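Agarase (Pseudoalteromonas fuliginea, PDB 6XJ9) probably hydrolyses agarose, the galactan of red algal cell walls, as a GH50-family agarase of a marine bacterium. Local coordinates at residues A[83-93]-A[129-138]. Numbering follows the deposited sequence.
Sequences WSEFNDFNLAF and NTYYAKLDGH
A chi1 of 175° swings the Asp-136 carboxylate away from its own amide and across to the chain entering strand 89-93, while Phe-89, its CG lodged between N and the carbonyl carbon (chi1 69°), lays its ring against Leu-135 and Asp-136. Both groups sit at one end of the antiparallel ladder of strands 89-97 and 128-134 in the agarase CBM-like domain, probably a beta-sandwich, as in many carbohydrate-binding modules. Leu-91/Ala-133 and Phe-93/Tyr-131 are its hydrogen-bonded pairs, and the bond from Leu-91 N to Ala-133 O measures 2.9 Å. Asn-90/Lys-134 and Ala-92/Tyr-132 are the non-hydrogen-bonded pairs, their side chains on the opposite face from Leu-91 and Phe-93. Beyond Lys-134 the regular pairing gives way to an irregular set of bonds around Phe-89: its O takes a sound bond from Leu-135 N (3.0 Å) and a weak one from Asp-136 N, and its N gives a weak one to Asp-136 O.

Leu-135 fills the corner on the Leu-91 side. Its CB lies over one face of the Phe-89 ring, and its CD1 touches both Leu-91 CB (3.8 Å) and Trp-83 CZ3 (3.7 Å). On the face of Asn-90 and Ala-92, Asn-90 brings an amide whose OD1 is bound by Arg-209 and whose ND2 reaches Asn-211. On its far edge the strand pairs with strand 199-210.

At the irregular end, Asp-136 CB rests 3.8 Å from Phe-89 CE1. Shortened to an alanine, Asp-136 would lose its carboxylate, which is likely to leave the amide of Asp-88 without its mate and the loop before the strand freer to shift. Asp-88 OD1 is hydrogen-bonded to Asn-211 ND2 and also comes to 3.2 Å from His-138 CD2, obliquely to the ring. Asp-88 N meets the anti lone pair of Asp-136 OD2 with an N-H...O angle of 170°, though the 2.5 Å between N and OD2 is unusually short and its exact length doubtful.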
ATOM      1  N   TRP A  83     -19.390  29.209 -25.387  1.00 40.96           N
ATOM      2  CA  TRP A  83     -20.040  27.932 -25.142  1.00 45.16           C
ATOM      3  C   TRP A  83     -21.454  28.153 -24.605  1.00 48.65           C
ATOM      4  O   TRP A  83     -22.063  27.222 -24.081  1.00 47.07           O
ATOM      5  CB  TRP A  83     -19.209  27.054 -24.194  1.00 45.45           C
ATOM      6  CG  TRP A  83     -17.828  26.690 -24.652  1.00 44.28           C
ATOM      7  CD1 TRP A  83     -17.354  26.628 -25.933  1.00 45.36           C
ATOM      8  CD2 TRP A  83     -16.737  26.285 -23.806  1.00 44.66           C
ATOM      9  NE1 TRP A  83     -16.043  26.229 -25.939  1.00 43.62           N
ATOM     10  CE2 TRP A  83     -15.637  26.014 -24.648  1.00 43.40           C
ATOM     11  CE3 TRP A  83     -16.579  26.135 -22.422  1.00 43.48           C
ATOM     12  CZ2 TRP A  83     -14.403  25.601 -24.144  1.00 44.02           C
ATOM     13  CZ3 TRP A  83     -15.359  25.728 -21.929  1.00 44.52           C
ATOM     14  CH2 TRP A  83     -14.286  25.466 -22.780  1.00 42.91           C
ATOM     15  N   SER A  84     -21.953  29.391 -24.765  1.00 51.41           N
ATOM     16  CA  SER A  84     -23.293  29.833 -24.397  1.00 48.44           C
ATOM     17  C   SER A  84     -24.349  28.864 -24.921  1.00 47.59           C
ATOM     18  O   SER A  84     -25.354  28.618 -24.257  1.00 52.48           O
ATOM     19  CB  SER A  84     -23.555  31.215 -24.955  1.00 50.31           C
ATOM     20  OG  SER A  84     -22.896  32.226 -24.207  1.00 50.67           O
ATOM     21  N   GLU A  85     -24.107  28.348 -26.131  1.00 47.34           N
ATOM     22  CA  GLU A  85     -25.039  27.532 -26.894  1.00 45.76           C
ATOM     23  C   GLU A  85     -25.186  26.141 -26.276  1.00 46.72           C
ATOM     24  O   GLU A  85     -26.061  25.376 -26.687  1.00 43.08           O
ATOM     25  CB  GLU A  85     -24.565  27.484 -28.350  1.00 48.98           C
ATOM     26  CG  GLU A  85     -24.614  26.111 -28.997  1.00 45.23           C
ATOM     27  CD  GLU A  85     -23.613  25.920 -30.122  1.00 45.91           C
ATOM     28  OE1 GLU A  85     -22.684  26.745 -30.231  1.00 43.59           O
ATOM     29  OE2 GLU A  85     -23.759  24.938 -30.880  1.00 48.61           O
ATOM     30  N   PHE A  86     -24.333  25.814 -25.292  1.00 43.61           N
ATOM     31  CA  PHE A  86     -24.396  24.511 -24.648  1.00 39.82           C
ATOM     32  C   PHE A  86     -25.062  24.633 -23.281  1.00 37.59           C
ATOM     33  O   PHE A  86     -24.990  25.672 -22.634  1.00 36.61           O
ATOM     34  CB  PHE A  86     -23.003  23.889 -24.536  1.00 39.54           C
ATOM     35  CG  PHE A  86     -22.275  23.716 -25.845  1.00 38.72           C
ATOM     36  CD1 PHE A  86     -22.748  22.846 -26.816  1.00 38.52           C
ATOM     37  CD2 PHE A  86     -21.097  24.401 -26.089  1.00 36.78           C
ATOM     38  CE1 PHE A  86     -22.064  22.681 -28.014  1.00 40.38           C
ATOM     39  CE2 PHE A  86     -20.418  24.238 -27.287  1.00 36.86           C
ATOM     40  CZ  PHE A  86     -20.903  23.383 -28.247  1.00 37.59           C
ATOM     41  N   ASN A  87     -25.727  23.556 -22.861  1.00 38.42           N
ATOM     42  CA  ASN A  87     -26.338  23.487 -21.544  1.00 40.97           C
ATOM     43  C   ASN A  87     -26.173  22.068 -21.013  1.00 39.44           C
ATOM     44  O   ASN A  87     -26.092  21.124 -21.798  1.00 40.53           O
ATOM     45  CB  ASN A  87     -27.791  23.980 -21.563  1.00 42.13           C
ATOM     46  CG  ASN A  87     -27.880  25.481 -21.755  1.00 46.37           C
ATOM     47  OD1 ASN A  87     -27.696  26.249 -20.811  1.00 49.24           O
ATOM     48  ND2 ASN A  87     -28.139  25.914 -22.980  1.00 47.53           N
ATOM     49  N   ASP A  88     -26.084  21.947 -19.681  1.00 37.42           N
ATOM     50  CA  ASP A  88     -26.071  20.657 -19.010  1.00 35.38           C
ATOM     51  C   ASP A  88     -24.892  19.826 -19.519  1.00 34.03           C
ATOM     52  O   ASP A  88     -25.055  18.689 -19.970  1.00 32.09           O
ATOM     53  CB  ASP A  88     -27.426  19.957 -19.160  1.00 36.34           C
ATOM     54  CG  ASP A  88     -27.519  18.656 -18.388  1.00 37.64           C
ATOM     55  OD1 ASP A  88     -26.845  18.553 -17.350  1.00 39.01           O
ATOM     56  OD2 ASP A  88     -28.228  17.747 -18.851  1.00 37.03           O
ATOM     57  N   PHE A  89     -23.690  20.409 -19.448  1.00 31.99           N
ATOM     58  CA  PHE A  89     -22.552  19.809 -20.124  1.00 30.63           C
ATOM     59  C   PHE A  89     -21.328  19.811 -19.212  1.00 28.79           C
ATOM     60  O   PHE A  89     -21.307  20.501 -18.198  1.00 26.06           O
ATOM     61  CB  PHE A  89     -22.282  20.528 -21.450  1.00 31.95           C
ATOM     62  CG  PHE A  89     -21.766  21.942 -21.338  1.00 33.45           C
ATOM     63  CD1 PHE A  89     -22.613  22.988 -20.999  1.00 33.26           C
ATOM     64  CD2 PHE A  89     -20.438  22.236 -21.617  1.00 34.28           C
ATOM     65  CE1 PHE A  89     -22.131  24.286 -20.897  1.00 35.12           C
ATOM     66  CE2 PHE A  89     -19.961  23.537 -21.532  1.00 33.78           C
ATOM     67  CZ  PHE A  89     -20.808  24.561 -21.174  1.00 33.27           C
ATOM     68  N   ASN A  90     -20.309  19.041 -19.615  1.00 28.35           N
ATOM     69  CA  ASN A  90     -19.054  18.960 -18.884  1.00 28.78           C
ATOM     70  C   ASN A  90     -17.875  19.068 -19.849  1.00 30.11           C
ATOM     71  O   ASN A  90     -18.001  18.810 -21.046  1.00 31.95           O
ATOM     72  CB  ASN A  90     -18.963  17.688 -18.031  1.00 25.98           C
ATOM     73  CG  ASN A  90     -18.996  16.418 -18.851  1.00 26.98           C
ATOM     74  OD1 ASN A  90     -17.968  15.972 -19.353  1.00 26.43           O
ATOM     75  ND2 ASN A  90     -20.173  15.820 -18.982  1.00 26.53           N
ATOM     76  N   LEU A  91     -16.731  19.448 -19.282  1.00 27.69           N
ATOM     77  CA  LEU A  91     -15.458  19.527 -19.971  1.00 27.27           C
ATOM     78  C   LEU A  91     -14.616  18.329 -19.533  1.00 27.10           C
ATOM     79  O   LEU A  91     -14.417  18.110 -18.335  1.00 26.92           O
ATOM     80  CB  LEU A  91     -14.811  20.857 -19.563  1.00 26.60           C
ATOM     81  CG  LEU A  91     -13.346  21.054 -19.955  1.00 27.87           C
ATOM     82  CD1 LEU A  91     -13.177  21.069 -21.467  1.00 28.47           C
ATOM     83  CD2 LEU A  91     -12.808  22.342 -19.345  1.00 28.12           C
ATOM     84  N   ALA A  92     -14.135  17.550 -20.508  1.00 26.61           N
ATOM     85  CA  ALA A  92     -13.554  16.250 -20.208  1.00 27.76           C
ATOM     86  C   ALA A  92     -12.147  16.154 -20.786  1.00 27.46           C
ATOM     87  O   ALA A  92     -11.910  16.582 -21.916  1.00 27.79           O
ATOM     88  CB  ALA A  92     -14.441  15.171 -20.767  1.00 24.75           C
ATOM     89  N   PHE A  93     -11.233  15.573 -20.000  1.00 27.11           N
ATOM     90  CA  PHE A  93      -9.855  15.362 -20.416  1.00 26.34           C
ATOM     91  C   PHE A  93      -9.531  13.873 -20.359  1.00 26.63           C
ATOM     92  O   PHE A  93      -9.776  13.217 -19.348  1.00 25.33           O
ATOM     93  CB  PHE A  93      -8.894  16.122 -19.496  1.00 27.02           C
ATOM     94  CG  PHE A  93      -9.087  17.617 -19.423  1.00 27.81           C
ATOM     95  CD1 PHE A  93     -10.139  18.168 -18.705  1.00 28.60           C
ATOM     96  CD2 PHE A  93      -8.206  18.481 -20.057  1.00 28.78           C
ATOM     97  CE1 PHE A  93     -10.310  19.544 -18.626  1.00 29.07           C
ATOM     98  CE2 PHE A  93      -8.380  19.858 -19.980  1.00 28.08           C
ATOM     99  CZ  PHE A  93      -9.429  20.389 -19.264  1.00 27.09           C
ATOM    100  N   ASN A 129      -7.580   7.578 -18.485  1.00 25.86           N
ATOM    101  CA  ASN A 129      -8.863   7.674 -17.816  1.00 26.13           C
ATOM    102  C   ASN A 129      -9.478   9.014 -18.190  1.00 26.59           C
ATOM    103  O   ASN A 129      -8.772   9.908 -18.659  1.00 26.89           O
ATOM    104  CB  ASN A 129      -8.696   7.522 -16.300  1.00 26.61           C
ATOM    105  CG  ASN A 129      -8.219   6.136 -15.934  1.00 26.96           C
ATOM    106  OD1 ASN A 129      -9.013   5.198 -15.887  1.00 28.33           O
ATOM    107  ND2 ASN A 129      -6.922   5.988 -15.711  1.00 26.27           N
ATOM    108  N   THR A 130     -10.788   9.147 -17.969  1.00 27.12           N
ATOM    109  CA  THR A 130     -11.465  10.405 -18.236  1.00 26.46           C
ATOM    110  C   THR A 130     -11.694  11.151 -16.924  1.00 24.81           C
ATOM    111  O   THR A 130     -12.173  10.581 -15.943  1.00 23.07           O
ATOM    112  CB  THR A 130     -12.709  10.217 -19.116  1.00 28.23           C
ATOM    113  OG1 THR A 130     -12.242   9.826 -20.407  1.00 30.12           O
ATOM    114  CG2 THR A 130     -13.515  11.486 -19.279  1.00 28.32           C
ATOM    115  N   TYR A 131     -11.314  12.432 -16.943  1.00 24.29           N
ATOM    116  CA  TYR A 131     -11.478  13.368 -15.844  1.00 24.86           C
ATOM    117  C   TYR A 131     -12.392  14.484 -16.326  1.00 25.84           C
ATOM    118  O   TYR A 131     -12.142  15.078 -17.374  1.00 29.15           O
ATOM    119  CB  TYR A 131     -10.110  13.898 -15.408  1.00 23.75           C
ATOM    120  CG  TYR A 131      -9.176  12.788 -15.007  1.00 23.26           C
ATOM    121  CD1 TYR A 131      -8.485  12.048 -15.961  1.00 23.64           C
ATOM    122  CD2 TYR A 131      -9.033  12.434 -13.673  1.00 22.69           C
ATOM    123  CE1 TYR A 131      -7.654  10.999 -15.594  1.00 23.38           C
ATOM    124  CE2 TYR A 131      -8.210  11.388 -13.293  1.00 23.71           C
ATOM    125  CZ  TYR A 131      -7.512  10.675 -14.253  1.00 24.16           C
ATOM    126  OH  TYR A 131      -6.704   9.651 -13.853  1.00 23.43           O
ATOM    127  N   TYR A 132     -13.468  14.741 -15.579  1.00 24.81           N
ATOM    128  CA  TYR A 132     -14.455  15.683 -16.079  1.00 25.04           C
ATOM    129  C   TYR A 132     -14.796  16.727 -15.019  1.00 24.22           C
ATOM    130  O   TYR A 132     -14.659  16.493 -13.817  1.00 24.84           O
ATOM    131  CB  TYR A 132     -15.674  14.934 -16.621  1.00 25.55           C
ATOM    132  CG  TYR A 132     -16.483  14.250 -15.550  1.00 26.10           C
ATOM    133  CD1 TYR A 132     -17.383  14.967 -14.769  1.00 25.69           C
ATOM    134  CD2 TYR A 132     -16.349  12.891 -15.313  1.00 27.06           C
ATOM    135  CE1 TYR A 132     -18.125  14.353 -13.774  1.00 25.18           C
ATOM    136  CE2 TYR A 132     -17.093  12.262 -14.323  1.00 27.18           C
ATOM    137  CZ  TYR A 132     -17.979  12.998 -13.555  1.00 25.96           C
ATOM    138  OH  TYR A 132     -18.719  12.397 -12.576  1.00 30.54           O
ATOM    139  N   ALA A 133     -15.223  17.894 -15.497  1.00 24.57           N
ATOM    140  CA  ALA A 133     -15.689  18.980 -14.661  1.00 25.28           C
ATOM    141  C   ALA A 133     -16.978  19.527 -15.266  1.00 27.68           C
ATOM    142  O   ALA A 133     -16.964  20.006 -16.397  1.00 27.78           O
ATOM    143  CB  ALA A 133     -14.612  20.038 -14.599  1.00 26.94           C
ATOM    144  N   LYS A 134     -18.086  19.418 -14.523  1.00 27.69           N
ATOM    145  CA  LYS A 134     -19.378  19.920 -14.971  1.00 30.38           C
ATOM    146  C   LYS A 134     -19.314  21.442 -15.010  1.00 31.12           C
ATOM    147  O   LYS A 134     -18.897  22.067 -14.040  1.00 30.67           O
ATOM    148  CB  LYS A 134     -20.503  19.505 -14.013  1.00 29.34           C
ATOM    149  CG  LYS A 134     -20.932  18.041 -14.055  1.00 27.62           C
ATOM    150  CD  LYS A 134     -21.869  17.662 -12.913  1.00 28.64           C
ATOM    151  CE  LYS A 134     -21.241  17.818 -11.547  1.00 28.90           C
ATOM    152  NZ  LYS A 134     -21.770  16.854 -10.551  1.00 27.71           N
ATOM    153  N   LEU A 135     -19.721  22.029 -16.141  1.00 33.00           N
ATOM    154  CA  LEU A 135     -19.647  23.474 -16.291  1.00 34.14           C
ATOM    155  C   LEU A 135     -21.034  24.086 -16.139  1.00 34.07           C
ATOM    156  O   LEU A 135     -21.153  25.273 -15.858  1.00 36.28           O
ATOM    157  CB  LEU A 135     -18.993  23.821 -17.636  1.00 32.89           C
ATOM    158  CG  LEU A 135     -17.491  23.528 -17.704  1.00 32.43           C
ATOM    159  CD1 LEU A 135     -16.875  23.969 -19.025  1.00 30.88           C
ATOM    160  CD2 LEU A 135     -16.763  24.167 -16.534  1.00 31.59           C
ATOM    161  N   ASP A 136     -22.068  23.254 -16.306  1.00 34.97           N
ATOM    162  CA  ASP A 136     -23.458  23.684 -16.245  1.00 35.97           C
ATOM    163  C   ASP A 136     -24.338  22.467 -15.979  1.00 34.33           C
ATOM    164  O   ASP A 136     -24.055  21.378 -16.471  1.00 33.73           O
ATOM    165  CB  ASP A 136     -23.889  24.384 -17.539  1.00 35.60           C
ATOM    166  CG  ASP A 136     -25.371  24.741 -17.582  1.00 35.33           C
ATOM    167  OD1 ASP A 136     -25.739  25.801 -17.044  1.00 35.99           O
ATOM    168  OD2 ASP A 136     -26.145  23.946 -18.148  1.00 35.63           O
ATOM    169  N   GLY A 137     -25.395  22.672 -15.188  1.00 37.40           N
ATOM    170  CA  GLY A 137     -26.402  21.646 -14.963  1.00 41.69           C
ATOM    171  C   GLY A 137     -26.149  20.853 -13.684  1.00 43.55           C
ATOM    172  O   GLY A 137     -25.152  21.076 -12.993  1.00 43.52           O
ATOM    173  N   HIS A 138     -27.072  19.927 -13.388  1.00 41.75           N
ATOM    174  CA  HIS A 138     -26.958  19.020 -12.253  1.00 44.04           C
ATOM    175  C   HIS A 138     -26.892  19.816 -10.948  1.00 43.30           C
ATOM    176  O   HIS A 138     -27.724  20.695 -10.724  1.00 42.92           O
ATOM    177  CB  HIS A 138     -25.831  17.993 -12.492  1.00 42.46           C
ATOM    178  CG  HIS A 138     -26.158  16.964 -13.526  1.00 41.59           C
ATOM    179  ND1 HIS A 138     -25.594  15.703 -13.520  1.00 39.70           N
ATOM    180  CD2 HIS A 138     -27.001  16.988 -14.585  1.00 42.78           C
ATOM    181  CE1 HIS A 138     -26.060  15.004 -14.537  1.00 41.32           C
ATOM    182  NE2 HIS A 138     -26.929  15.766 -15.207  1.00 39.86           N
TER